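Local structure of cupin type-2 domain-containing protein (Neisseria meningitidis, 2I45) at residues B[58-63]-B[86-91]; B[29-34]-B[96-101]; B[51-56]-B[74-79]; B[13-18]-B[33-38]. The protein is of unknown function but has a cupin domain, the compact beta-barrel fold that many metal-dependent enzymes and small-ligand-binding proteins share. All coordinates share one frame; numbering follows the deposited sequence.

Contacts 2 and 3 lie in the same five-stranded antiparallel sheet and join where strand 92-99 meets strand 50-56: Val-96 O probably accepts a hydrogen bond from Phe-53 N at 2.8 Å, and the two centres are 11 Å apart. Both also touch the second subunit. Contact 1 belongs to the smaller sheet of the cupin barrel and meets contact 3 where Met-59 CE packs on Leu-52 CD1 at 4.0 Å. Contact 4 shares Leu-33 and Val-34 with contact 2 and, at its far end, probably bonds to contact 1 through Ser-89 N and Gly-38 O, 3.0 Å apart. Contacts 1 and 2 do not touch; their centres are 18 Å apart, on opposite sides of the chain's centre.

Contact 1 (B[58-63]-B[86-91]); sequences DMAVDF and RPRSEN
The guanidinium of Arg-88 has Ala-60 CB over one face, displaced toward the rim and 3.5 Å from NH2, while the carboxylate of Asp-62 sits at its edge. The guanidinium of Arg-86 also receives this carboxylate at its edge, but the two planes stand 85° apart, against 48° for Arg-88. Asp-62 OD2 accepts from Arg-86 NE at 2.7 Å through the anti lone pair, the oxygen lying in the guanidinium plane, and from Arg-88 NH1 at 3.1 Å on the syn side, somewhat out of the carboxylate plane. Arg-88 NH1 also approaches OD1 to 2.6 Å, a weak, poorly aligned bond, and OD1 has a further weak bond from Ser-68 OG. Arg-88 reaches back because its chain, with CG anti to the backbone N (chi1 159°), bends at both chi2 and chi3.

All three side chains stand on the same sheet face as Ala-60. The strands beneath are antiparallel: Ala-60 pairs with Arg-88 and Asp-62 with Arg-86 as hydrogen-bonded pairs, with Ala-60 N to Arg-88 O at 2.9 Å. Val-61 and Pro-87 form the non-hydrogen-bonded pair between them. At the far end Ser-89 OG donates to Asp-58 O over 3.0 Å, nearly along the C=O axis, and the chain then turns toward strand 92-99. On the face of Val-61 and Pro-87, Met-59 CE meets Pro-87 CB at 4.4 Å.

This pairing belongs to the three-stranded sheet of the cupin barrel. Two guanidiniums on one carboxylate would favour its ionised form, and the shared salt bridges tie the two strands side chain to side chain.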
loop_
_atom_site.group_PDB
_atom_site.type_symbol
_atom_site.label_atom_id
_atom_site.label_comp_id
_atom_site.label_asym_id
_atom_site.label_seq_id
_atom_site.Cartn_x
_atom_site.Cartn_y
_atom_site.Cartn_z
ATOM N N ASP B 58 -1.617 15.723 2.420
ATOM C CA ASP B 58 -0.332 15.430 3.119
ATOM C C ASP B 58 -0.460 15.235 4.624
ATOM O O ASP B 58 -1.406 15.646 5.215
ATOM C CB ASP B 58 0.730 16.485 2.795
ATOM C CG ASP B 58 0.680 16.909 1.337
ATOM O OD1 ASP B 58 0.127 16.127 0.531
ATOM O OD2 ASP B 58 1.152 18.023 0.986
HETATM N N MSE B 59 0.488 14.568 5.236
HETATM C CA MSE B 59 0.473 14.388 6.660
HETATM C C MSE B 59 1.935 14.346 7.159
HETATM O O MSE B 59 2.883 14.391 6.369
HETATM C CB MSE B 59 -0.387 13.171 7.064
HETATM C CG MSE B 59 0.035 11.902 6.478
HETATM SE SE MSE B 59 -0.591 10.245 7.415
HETATM C CE MSE B 59 0.312 10.530 9.086
ATOM N N ALA B 60 2.126 14.359 8.466
ATOM C CA ALA B 60 3.453 14.095 9.057
ATOM C C ALA B 60 3.369 13.120 10.229
ATOM O O ALA B 60 2.279 12.839 10.729
ATOM C CB ALA B 60 4.135 15.382 9.514
ATOM N N VAL B 61 4.518 12.637 10.677
ATOM C CA VAL B 61 4.552 11.828 11.872
ATOM C C VAL B 61 5.753 12.268 12.654
ATOM O O VAL B 61 6.883 12.197 12.150
ATOM C CB VAL B 61 4.675 10.341 11.569
ATOM C CG1 VAL B 61 4.649 9.537 12.910
ATOM C CG2 VAL B 61 3.560 9.890 10.672
ATOM N N ASP B 62 5.509 12.795 13.851
ATOM C CA ASP B 62 6.565 13.005 14.854
ATOM C C ASP B 62 6.931 11.697 15.565
ATOM O O ASP B 62 6.039 10.917 15.915
ATOM C CB ASP B 62 6.053 13.992 15.872
ATOM C CG ASP B 62 5.730 15.330 15.250
ATOM O OD1 ASP B 62 6.419 15.686 14.257
ATOM O OD2 ASP B 62 4.808 16.038 15.757
ATOM N N PHE B 63 8.229 11.472 15.769
ATOM C CA PHE B 63 8.693 10.407 16.679
ATOM C C PHE B 63 9.320 10.828 18.046
ATOM O O PHE B 63 9.787 11.972 18.216
ATOM C CB PHE B 63 9.688 9.528 15.975
ATOM C CG PHE B 63 9.157 8.907 14.732
ATOM C CD1 PHE B 63 8.570 7.663 14.766
ATOM C CD2 PHE B 63 9.265 9.566 13.509
ATOM C CE1 PHE B 63 8.093 7.049 13.563
ATOM C CE2 PHE B 63 8.766 8.983 12.321
ATOM C CZ PHE B 63 8.181 7.721 12.360
ATOM N N ARG B 86 3.435 10.510 16.803
ATOM C CA ARG B 86 2.333 11.422 16.820
ATOM C C ARG B 86 1.920 11.713 15.380
ATOM O O ARG B 86 2.489 12.572 14.729
ATOM C CB ARG B 86 2.649 12.696 17.610
ATOM C CG ARG B 86 1.776 13.895 17.182
ATOM C CD ARG B 86 1.941 15.171 18.019
ATOM N NE ARG B 86 3.287 15.721 17.944
ATOM C CZ ARG B 86 3.830 16.418 18.939
ATOM N NH1 ARG B 86 3.126 16.689 20.066
ATOM N NH2 ARG B 86 5.086 16.826 18.830
ATOM N N PRO B 87 0.930 10.979 14.881
ATOM C CA PRO B 87 0.424 11.147 13.523
ATOM C C PRO B 87 -0.344 12.429 13.428
ATOM O O PRO B 87 -0.987 12.762 14.382
ATOM C CB PRO B 87 -0.562 9.992 13.381
ATOM C CG PRO B 87 -0.865 9.492 14.754
ATOM C CD PRO B 87 0.254 9.913 15.644
ATOM N N ARG B 88 -0.386 13.100 12.284
ATOM C CA ARG B 88 -0.957 14.426 12.285
ATOM C C ARG B 88 -1.051 15.075 10.869
ATOM O O ARG B 88 -0.303 14.684 9.963
ATOM C CB ARG B 88 -0.040 15.170 13.184
ATOM C CG ARG B 88 -0.034 16.631 13.049
ATOM C CD ARG B 88 1.210 17.151 12.371
ATOM N NE ARG B 88 2.513 16.891 12.980
ATOM C CZ ARG B 88 3.611 17.458 12.463
ATOM N NH1 ARG B 88 4.810 17.174 12.918
ATOM N NH2 ARG B 88 3.500 18.290 11.425
ATOM N N SER B 89 -1.958 16.028 10.646
ATOM C CA SER B 89 -2.182 16.541 9.298
ATOM C C SER B 89 -2.654 18.007 9.246
ATOM O O SER B 89 -3.699 18.365 9.770
ATOM C CB SER B 89 -3.197 15.677 8.564
ATOM O OG SER B 89 -3.457 16.200 7.272
ATOM N N GLU B 90 -1.858 18.831 8.599
ATOM C CA GLU B 90 -2.020 20.255 8.609
ATOM C C GLU B 90 -3.338 20.666 7.927
ATOM O O GLU B 90 -4.143 21.364 8.529
ATOM C CB GLU B 90 -0.763 20.874 7.985
ATOM C CG GLU B 90 -0.646 22.414 7.935
ATOM C CD GLU B 90 -0.049 22.986 9.206
ATOM O OE1 GLU B 90 0.258 24.227 9.176
ATOM O OE2 GLU B 90 0.127 22.184 10.219
ATOM N N ASN B 91 -3.595 20.182 6.725
ATOM C CA ASN B 91 -4.887 20.409 6.070
ATOM C C ASN B 91 -5.755 19.177 5.781
ATOM O O ASN B 91 -6.694 19.254 4.992
ATOM C CB ASN B 91 -4.652 21.222 4.819
ATOM C CG ASN B 91 -4.146 22.565 5.172
ATOM O OD1 ASN B 91 -4.890 23.367 5.736
ATOM N ND2 ASN B 91 -2.863 22.801 4.966
#

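Contact 2 (B[29-34]-B[96-101]); sequences FQFHLV and VLIELS
Gln-30 with Glu-99 and His-32 with Leu-97 are the hydrogen-bonded pairs of two antiparallel strands whose directions differ by 162°, each pair closed by two bonds such as Gln-30 N to Glu-99 O at 2.9 Å. On one face Phe-31, anti to its carbonyl carbon at CG (chi1 -52°), crosses Ile-98 and brings CD1 to 3.5 Å from Ile-98 CG1, with Val-96 CG1 at the ring edge. Leu-33 runs side by side with Val-96, CD2 against CG2 at 3.4 Å. Phe-29 CD1 touches Ile-98 CG2 at 3.8 Å, and Glu-99 O lies at that ring's edge. Leu-12 and His-11 of helix 8-13 pack on Leu-33, and Met-76 of the second subunit packs on Phe-31.

The opposite face is more polar. Gln-30 and Glu-99 lie alongside each other, pointing the same way, with Gln-30 CB and Glu-99 CG at 3.6 Å; the Glu-99 carboxylate is turned 10° from the plane of the His-32 ring, and its OE2 lies 3.5 Å from His-32 NE2. His-32 CB meets Leu-97 CB.

The sheet of this cupin barrel is thus two-sided here: hydrocarbon toward the helix and the partner subunit, and an acid beside an imidazole on the other face, where the acid could favour a protonated ring.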
loop_
_atom_site.group_PDB
_atom_site.type_symbol
_atom_site.label_atom_id
_atom_site.label_comp_id
_atom_site.label_asym_id
_atom_site.label_seq_id
_atom_site.Cartn_x
_atom_site.Cartn_y
_atom_site.Cartn_z
ATOM N N PHE B 29 -3.835 -9.801 5.980
ATOM C CA PHE B 29 -3.687 -8.342 6.045
ATOM C C PHE B 29 -4.898 -7.618 6.571
ATOM O O PHE B 29 -6.038 -7.997 6.265
ATOM C CB PHE B 29 -3.353 -7.768 4.692
ATOM C CG PHE B 29 -1.965 -8.046 4.257
ATOM C CD1 PHE B 29 -0.892 -7.410 4.880
ATOM C CD2 PHE B 29 -1.724 -8.936 3.211
ATOM C CE1 PHE B 29 0.430 -7.673 4.479
ATOM C CE2 PHE B 29 -0.426 -9.191 2.767
ATOM C CZ PHE B 29 0.664 -8.574 3.404
ATOM N N GLN B 30 -4.633 -6.569 7.356
ATOM C CA GLN B 30 -5.671 -5.680 7.835
ATOM C C GLN B 30 -5.500 -4.267 7.271
ATOM O O GLN B 30 -4.416 -3.702 7.288
ATOM C CB GLN B 30 -5.637 -5.618 9.326
ATOM C CG GLN B 30 -6.914 -5.036 9.815
ATOM C CD GLN B 30 -7.178 -5.333 11.284
ATOM O OE1 GLN B 30 -6.716 -4.564 12.150
ATOM N NE2 GLN B 30 -7.934 -6.436 11.580
ATOM N N PHE B 31 -6.560 -3.677 6.770
ATOM C CA PHE B 31 -6.417 -2.287 6.232
ATOM C C PHE B 31 -7.279 -1.379 7.053
ATOM O O PHE B 31 -8.454 -1.696 7.316
ATOM C CB PHE B 31 -6.729 -2.170 4.740
ATOM C CG PHE B 31 -5.970 -3.163 3.864
ATOM C CD1 PHE B 31 -4.877 -2.766 3.098
ATOM C CD2 PHE B 31 -6.332 -4.486 3.799
ATOM C CE1 PHE B 31 -4.165 -3.669 2.281
ATOM C CE2 PHE B 31 -5.598 -5.390 3.007
ATOM C CZ PHE B 31 -4.534 -4.968 2.243
ATOM N N HIS B 32 -6.662 -0.285 7.503
ATOM C CA HIS B 32 -7.358 0.780 8.169
ATOM C C HIS B 32 -7.457 1.976 7.187
ATOM O O HIS B 32 -6.444 2.402 6.586
ATOM C CB HIS B 32 -6.590 1.153 9.419
ATOM C CG HIS B 32 -6.596 0.099 10.489
ATOM N ND1 HIS B 32 -7.084 0.332 11.759
ATOM C CD2 HIS B 32 -6.180 -1.192 10.480
ATOM C CE1 HIS B 32 -6.963 -0.770 12.487
ATOM N NE2 HIS B 32 -6.414 -1.712 11.733
ATOM N N LEU B 33 -8.669 2.479 6.977
ATOM C CA LEU B 33 -8.848 3.713 6.170
ATOM C C LEU B 33 -9.433 4.727 7.128
ATOM O O LEU B 33 -10.432 4.448 7.777
ATOM C CB LEU B 33 -9.773 3.543 4.955
ATOM C CG LEU B 33 -9.601 2.323 4.037
ATOM C CD1 LEU B 33 -10.745 2.064 3.101
ATOM C CD2 LEU B 33 -8.368 2.418 3.289
ATOM N N VAL B 34 -8.778 5.885 7.231
ATOM C CA VAL B 34 -9.118 6.880 8.235
ATOM C C VAL B 34 -8.767 8.189 7.658
ATOM O O VAL B 34 -7.879 8.262 6.825
ATOM C CB VAL B 34 -8.177 6.860 9.400
ATOM C CG1 VAL B 34 -8.926 7.234 10.668
ATOM C CG2 VAL B 34 -7.476 5.566 9.470
ATOM N N VAL B 96 -4.203 5.029 4.166
ATOM C CA VAL B 96 -4.309 3.611 4.437
ATOM C C VAL B 96 -3.193 3.130 5.336
ATOM O O VAL B 96 -1.999 3.341 5.058
ATOM C CB VAL B 96 -4.248 2.741 3.173
ATOM C CG1 VAL B 96 -4.453 1.259 3.587
ATOM C CG2 VAL B 96 -5.260 3.173 2.196
ATOM N N LEU B 97 -3.581 2.481 6.409
ATOM C CA LEU B 97 -2.624 1.695 7.156
ATOM C C LEU B 97 -2.696 0.238 6.775
ATOM O O LEU B 97 -3.802 -0.244 6.522
ATOM C CB LEU B 97 -2.921 1.777 8.649
ATOM C CG LEU B 97 -2.032 2.730 9.446
ATOM C CD1 LEU B 97 -2.579 4.150 9.374
ATOM C CD2 LEU B 97 -1.881 2.258 10.899
ATOM N N ILE B 98 -1.555 -0.466 6.796
ATOM C CA ILE B 98 -1.522 -1.899 6.516
ATOM C C ILE B 98 -0.749 -2.721 7.574
ATOM O O ILE B 98 0.330 -2.350 7.995
ATOM C CB ILE B 98 -0.939 -2.195 5.092
ATOM C CG1 ILE B 98 -1.782 -1.528 4.033
ATOM C CG2 ILE B 98 -0.923 -3.643 4.793
ATOM C CD1 ILE B 98 -1.119 -0.367 3.337
ATOM N N GLU B 99 -1.282 -3.862 7.959
ATOM C CA GLU B 99 -0.571 -4.732 8.847
ATOM C C GLU B 99 -0.838 -6.151 8.480
ATOM O O GLU B 99 -1.800 -6.385 7.791
ATOM C CB GLU B 99 -1.036 -4.496 10.270
ATOM C CG GLU B 99 -2.527 -4.181 10.441
ATOM C CD GLU B 99 -2.889 -4.002 11.941
ATOM O OE1 GLU B 99 -2.879 -5.041 12.708
ATOM O OE2 GLU B 99 -3.152 -2.805 12.309
ATOM N N LEU B 100 0.050 -7.065 8.897
ATOM C CA LEU B 100 -0.248 -8.512 9.066
ATOM C C LEU B 100 -1.341 -8.690 10.170
ATOM O O LEU B 100 -1.719 -7.714 10.867
ATOM C CB LEU B 100 1.033 -9.354 9.388
ATOM C CG LEU B 100 0.861 -10.918 9.351
ATOM C CD1 LEU B 100 0.897 -11.507 7.930
ATOM C CD2 LEU B 100 1.767 -11.815 10.319
ATOM N N SER B 101 -1.854 -9.918 10.298
ATOM C CA SER B 101 -2.768 -10.301 11.390
ATOM C C SER B 101 -2.195 -11.443 12.294
ATOM O O SER B 101 -1.075 -11.225 12.899
ATOM C CB SER B 101 -4.172 -10.665 10.833
#

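Contact 3 (B[51-56]-B[74-79]); sequences VLFAVE and GEMAVV
Met-76, a selenomethionine, lays its methyl group over the ring of Phe-53: CE is 3.9 Å from the ring centroid and 27° off the normal, displaced toward the rim on the CG side. This is a CH-pi contact, while SE, 5.3 Å from the centroid, adds an oblique Met-aromatic approach. Extended beyond CG, the Met-76 chain crosses Phe-53 obliquely: CG touches Phe-53 CB at 3.5 Å and CE reaches the ring. Phe-53 has CG anti to its backbone N (chi1 165°), and the ring edge meets the opposite backbone, with CD1 3.5 Å from Glu-75 O near the ring plane. Val-51 CG1 packs beside Met-76 CG on the same face.

Strands 51-56 and 75-79 run antiparallel as neighbours in the five-stranded sheet of the cupin barrel, 75-79 being its outermost strand within the chain. That edge does not end there: Glu-75 and Met-76 pair with an antiparallel strand of the second subunit, whose own Phe-53 meets Phe-53, and Glu-75 OE2 bonds to Asn-7 of that subunit.

On the other sheet face Leu-52 CD2 packs on Val-79 CG2 at 4.2 Å. The backbone is bonded both ways at Leu-52 and Ala-77, then from Ala-54 N to Glu-75 O at 3.1 Å and from Gly-74 N to Ala-54 O at 2.8 Å. Gly-74 adopts backbone angles (phi 113°) at which a CB would collide with the preceding carbonyl oxygen. Ala-54 centres an inverse gamma turn, and a classic beta bulge sets Val-55 and Glu-56 opposite the single residue Ser-94.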
loop_
_atom_site.group_PDB
_atom_site.type_symbol
_atom_site.label_atom_id
_atom_site.label_comp_id
_atom_site.label_asym_id
_atom_site.label_seq_id
_atom_site.Cartn_x
_atom_site.Cartn_y
_atom_site.Cartn_z
ATOM N N VAL B 51 2.223 0.095 7.544
ATOM C CA VAL B 51 2.702 0.806 6.395
ATOM C C VAL B 51 1.662 1.867 6.313
ATOM O O VAL B 51 0.553 1.586 6.697
ATOM C CB VAL B 51 2.674 -0.042 5.152
ATOM C CG1 VAL B 51 2.993 0.836 3.933
ATOM C CG2 VAL B 51 3.663 -1.289 5.283
ATOM N N LEU B 52 2.010 3.083 5.859
ATOM C CA LEU B 52 1.093 4.197 5.823
ATOM C C LEU B 52 1.129 4.733 4.444
ATOM O O LEU B 52 2.205 4.966 3.887
ATOM C CB LEU B 52 1.530 5.351 6.743
ATOM C CG LEU B 52 1.808 5.411 8.281
ATOM C CD1 LEU B 52 1.066 6.612 8.966
ATOM C CD2 LEU B 52 1.503 4.132 8.978
ATOM N N PHE B 53 -0.030 4.963 3.845
ATOM C CA PHE B 53 0.045 5.427 2.511
ATOM C C PHE B 53 -0.873 6.640 2.372
ATOM O O PHE B 53 -2.043 6.592 2.728
ATOM C CB PHE B 53 -0.182 4.270 1.519
ATOM C CG PHE B 53 -0.486 4.725 0.101
ATOM C CD1 PHE B 53 0.378 5.562 -0.579
ATOM C CD2 PHE B 53 -1.636 4.286 -0.548
ATOM C CE1 PHE B 53 0.122 6.004 -1.908
ATOM C CE2 PHE B 53 -1.927 4.707 -1.838
ATOM C CZ PHE B 53 -1.032 5.598 -2.539
ATOM N N ALA B 54 -0.322 7.745 1.888
ATOM C CA ALA B 54 -1.061 8.978 1.939
ATOM C C ALA B 54 -1.762 9.014 0.671
ATOM O O ALA B 54 -1.212 9.545 -0.371
ATOM C CB ALA B 54 -0.160 10.145 2.039
ATOM N N VAL B 55 -2.962 8.441 0.735
ATOM C CA VAL B 55 -3.822 8.344 -0.457
ATOM C C VAL B 55 -4.152 9.718 -0.985
ATOM O O VAL B 55 -3.929 9.980 -2.134
ATOM C CB VAL B 55 -5.135 7.561 -0.273
ATOM C CG1 VAL B 55 -5.852 7.499 -1.576
ATOM C CG2 VAL B 55 -4.869 6.127 0.261
ATOM N N GLU B 56 -4.671 10.604 -0.138
ATOM C CA GLU B 56 -4.989 11.981 -0.653
ATOM C C GLU B 56 -4.654 12.977 0.444
ATOM O O GLU B 56 -4.877 12.643 1.634
ATOM C CB GLU B 56 -6.445 12.100 -1.048
ATOM C CG GLU B 56 -6.788 13.464 -1.458
ATOM C CD GLU B 56 -8.287 13.665 -1.665
ATOM O OE1 GLU B 56 -9.059 12.733 -1.277
ATOM O OE2 GLU B 56 -8.674 14.755 -2.200
ATOM N N GLY B 74 0.789 10.491 -2.017
ATOM C CA GLY B 74 1.372 9.621 -3.049
ATOM C C GLY B 74 2.513 8.815 -2.460
ATOM O O GLY B 74 3.188 8.117 -3.212
ATOM N N GLU B 75 2.756 8.941 -1.148
ATOM C CA GLU B 75 3.953 8.405 -0.612
ATOM C C GLU B 75 3.671 7.369 0.475
ATOM O O GLU B 75 2.665 7.476 1.210
ATOM C CB GLU B 75 4.817 9.517 -0.047
ATOM C CG GLU B 75 5.246 10.614 -1.017
ATOM C CD GLU B 75 6.269 11.619 -0.421
ATOM O OE1 GLU B 75 6.244 11.955 0.771
ATOM O OE2 GLU B 75 7.113 12.103 -1.161
HETATM N N MSE B 76 4.546 6.373 0.570
HETATM C CA MSE B 76 4.434 5.422 1.668
HETATM C C MSE B 76 5.560 5.569 2.663
HETATM O O MSE B 76 6.622 6.066 2.334
HETATM C CB MSE B 76 4.475 4.007 1.173
HETATM C CG MSE B 76 3.162 3.517 0.765
HETATM SE SE MSE B 76 3.266 1.832 -0.336
HETATM C CE MSE B 76 1.339 1.871 -0.846
ATOM N N ALA B 77 5.325 5.121 3.877
ATOM C CA ALA B 77 6.345 5.046 4.889
ATOM C C ALA B 77 5.931 3.951 5.867
ATOM O O ALA B 77 4.876 3.377 5.720
ATOM C CB ALA B 77 6.471 6.361 5.594
ATOM N N VAL B 78 6.761 3.632 6.854
ATOM C CA VAL B 78 6.352 2.608 7.769
ATOM C C VAL B 78 6.550 3.004 9.231
ATOM O O VAL B 78 7.578 3.536 9.597
ATOM C CB VAL B 78 6.931 1.220 7.383
ATOM C CG1 VAL B 78 7.956 1.355 6.284
ATOM C CG2 VAL B 78 7.460 0.436 8.599
ATOM N N VAL B 79 5.547 2.788 10.066
ATOM C CA VAL B 79 5.744 3.068 11.456
ATOM C C VAL B 79 5.931 1.800 12.223
ATOM O O VAL B 79 5.021 1.028 12.361
ATOM C CB VAL B 79 4.625 3.855 12.040
ATOM C CG1 VAL B 79 4.771 3.880 13.575
ATOM C CG2 VAL B 79 4.688 5.217 11.473
#

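Contact 4 (B[13-18]-B[33-38]); sequences AAIKEY and LVKLLG
Tyr-18 crosses Leu-37 with one ring face turned to its CB, which lies 4.1 Å from the ring centroid and 26° off the normal, a CH-pi contact; the closest ring atom is CE2, 3.7 Å from Leu-37 CB. Lys-35 CB lies 3.8 Å from both Tyr-18 CD2 and CE2, along that side of the ring. The backbone oxygens of Tyr-18 and Lys-35 are modelled implausibly close, so their exact placement is doubtful.

From there the lysine chain, CG anti to its carbonyl carbon (chi1 -68°) and extended beyond CG, runs past Ile-15 in the opposite sense, Lys-35 CG to Ile-15 CG1 at 4.2 Å. It ends with NZ at 3.2 Å from Ile-15 O, a weak hydrogen bond. The hydrocarbon of the lysine thus lies between a buried isoleucine and an exposed tyrosine, while its amine reaches a backbone carbonyl.

Further out, Leu-36, whose CB points away from the loop, packs on Leu-95 of the neighbouring strand 92-99, to which Leu-36 is also backbone-bonded at Cys-93. Trp-19 NE1 gives a weak bond to Leu-37 O. An irregular N-terminal segment that follows helix 8-13 is laid over a long strand of a cupin beta barrel.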
loop_
_atom_site.group_PDB
_atom_site.type_symbol
_atom_site.label_atom_id
_atom_site.label_comp_id
_atom_site.label_asym_id
_atom_site.label_seq_id
_atom_site.Cartn_x
_atom_site.Cartn_y
_atom_site.Cartn_z
ATOM N N ALA B 13 -14.216 8.013 0.199
ATOM C CA ALA B 13 -15.390 8.863 -0.011
ATOM C C ALA B 13 -16.580 8.510 0.901
ATOM O O ALA B 13 -17.310 9.413 1.298
ATOM C CB ALA B 13 -15.812 8.878 -1.484
ATOM N N ALA B 14 -16.734 7.233 1.285
ATOM C CA ALA B 14 -17.853 6.789 2.162
ATOM C C ALA B 14 -17.689 7.227 3.610
ATOM O O ALA B 14 -18.654 7.253 4.383
ATOM C CB ALA B 14 -18.028 5.258 2.113
ATOM N N ILE B 15 -16.457 7.557 3.982
ATOM C CA ILE B 15 -16.150 7.892 5.355
ATOM C C ILE B 15 -16.017 9.406 5.423
ATOM O O ILE B 15 -15.142 9.996 4.828
ATOM C CB ILE B 15 -14.936 7.069 5.914
ATOM C CG1 ILE B 15 -13.869 7.958 6.505
ATOM C CG2 ILE B 15 -14.248 6.245 4.830
ATOM C CD1 ILE B 15 -14.147 8.358 7.922
ATOM N N LYS B 16 -16.940 10.033 6.131
ATOM C CA LYS B 16 -17.003 11.501 6.189
ATOM C C LYS B 16 -16.761 11.961 7.627
ATOM O O LYS B 16 -17.101 13.078 7.964
ATOM C CB LYS B 16 -18.352 12.041 5.600
ATOM C CG LYS B 16 -18.192 13.315 4.676
ATOM C CD LYS B 16 -19.358 14.388 4.877
ATOM C CE LYS B 16 -18.873 15.882 5.035
ATOM N NZ LYS B 16 -19.020 16.529 6.412
ATOM N N GLU B 17 -16.169 11.074 8.448
ATOM C CA GLU B 17 -15.817 11.317 9.878
ATOM C C GLU B 17 -14.311 11.360 10.054
ATOM O O GLU B 17 -13.587 11.001 9.144
ATOM C CB GLU B 17 -16.397 10.225 10.806
ATOM C CG GLU B 17 -17.799 10.515 11.355
ATOM C CD GLU B 17 -18.016 11.995 11.691
ATOM O OE1 GLU B 17 -17.161 12.639 12.380
ATOM O OE2 GLU B 17 -19.063 12.529 11.257
ATOM N N TYR B 18 -13.797 11.756 11.203
ATOM C CA TYR B 18 -12.415 12.125 11.159
ATOM C C TYR B 18 -11.359 11.380 11.835
ATOM O O TYR B 18 -10.240 11.457 11.404
ATOM C CB TYR B 18 -12.188 13.583 11.455
ATOM C CG TYR B 18 -11.850 14.334 10.213
ATOM C CD1 TYR B 18 -12.729 15.281 9.694
ATOM C CD2 TYR B 18 -10.707 14.076 9.541
ATOM C CE1 TYR B 18 -12.453 15.985 8.550
ATOM C CE2 TYR B 18 -10.411 14.787 8.387
ATOM C CZ TYR B 18 -11.293 15.738 7.913
ATOM O OH TYR B 18 -11.018 16.423 6.793
ATOM N N LEU B 33 -8.669 2.479 6.977
ATOM C CA LEU B 33 -8.848 3.713 6.170
ATOM C C LEU B 33 -9.433 4.727 7.128
ATOM O O LEU B 33 -10.432 4.448 7.777
ATOM C CB LEU B 33 -9.773 3.543 4.955
ATOM C CG LEU B 33 -9.601 2.323 4.037
ATOM C CD1 LEU B 33 -10.745 2.064 3.101
ATOM C CD2 LEU B 33 -8.368 2.418 3.289
ATOM N N VAL B 34 -8.778 5.885 7.231
ATOM C CA VAL B 34 -9.118 6.880 8.235
ATOM C C VAL B 34 -8.767 8.189 7.658
ATOM O O VAL B 34 -7.879 8.262 6.825
ATOM C CB VAL B 34 -8.177 6.860 9.400
ATOM C CG1 VAL B 34 -8.926 7.234 10.668
ATOM C CG2 VAL B 34 -7.476 5.566 9.470
ATOM N N LYS B 35 -9.400 9.247 8.138
ATOM C CA LYS B 35 -9.029 10.546 7.661
ATOM C C LYS B 35 -8.506 11.286 8.849
ATOM O O LYS B 35 -9.028 11.120 9.885
ATOM C CB LYS B 35 -10.221 11.214 7.024
ATOM C CG LYS B 35 -10.648 10.517 5.727
ATOM C CD LYS B 35 -11.685 11.359 4.888
ATOM C CE LYS B 35 -12.149 10.589 3.670
ATOM N NZ LYS B 35 -13.121 11.335 2.772
ATOM N N LEU B 36 -7.454 12.092 8.660
ATOM C CA LEU B 36 -6.704 12.843 9.677
ATOM C C LEU B 36 -6.731 14.356 9.466
ATOM O O LEU B 36 -6.566 14.839 8.315
ATOM C CB LEU B 36 -5.247 12.447 9.560
ATOM C CG LEU B 36 -4.787 11.370 10.518
ATOM C CD1 LEU B 36 -5.839 10.275 10.896
ATOM C CD2 LEU B 36 -3.537 10.761 9.984
ATOM N N LEU B 37 -6.908 15.086 10.580
ATOM C CA LEU B 37 -6.867 16.535 10.633
ATOM C C LEU B 37 -6.325 16.923 12.027
ATOM O O LEU B 37 -6.568 16.198 12.985
ATOM C CB LEU B 37 -8.249 17.097 10.391
ATOM C CG LEU B 37 -8.284 18.617 10.123
ATOM C CD1 LEU B 37 -7.315 19.055 9.056
ATOM C CD2 LEU B 37 -9.660 19.095 9.717
ATOM N N GLY B 38 -5.566 18.020 12.125
ATOM C CA GLY B 38 -4.805 18.363 13.364
ATOM C C GLY B 38 -4.090 17.149 13.942
ATOM O O GLY B 38 -3.501 16.406 13.190
#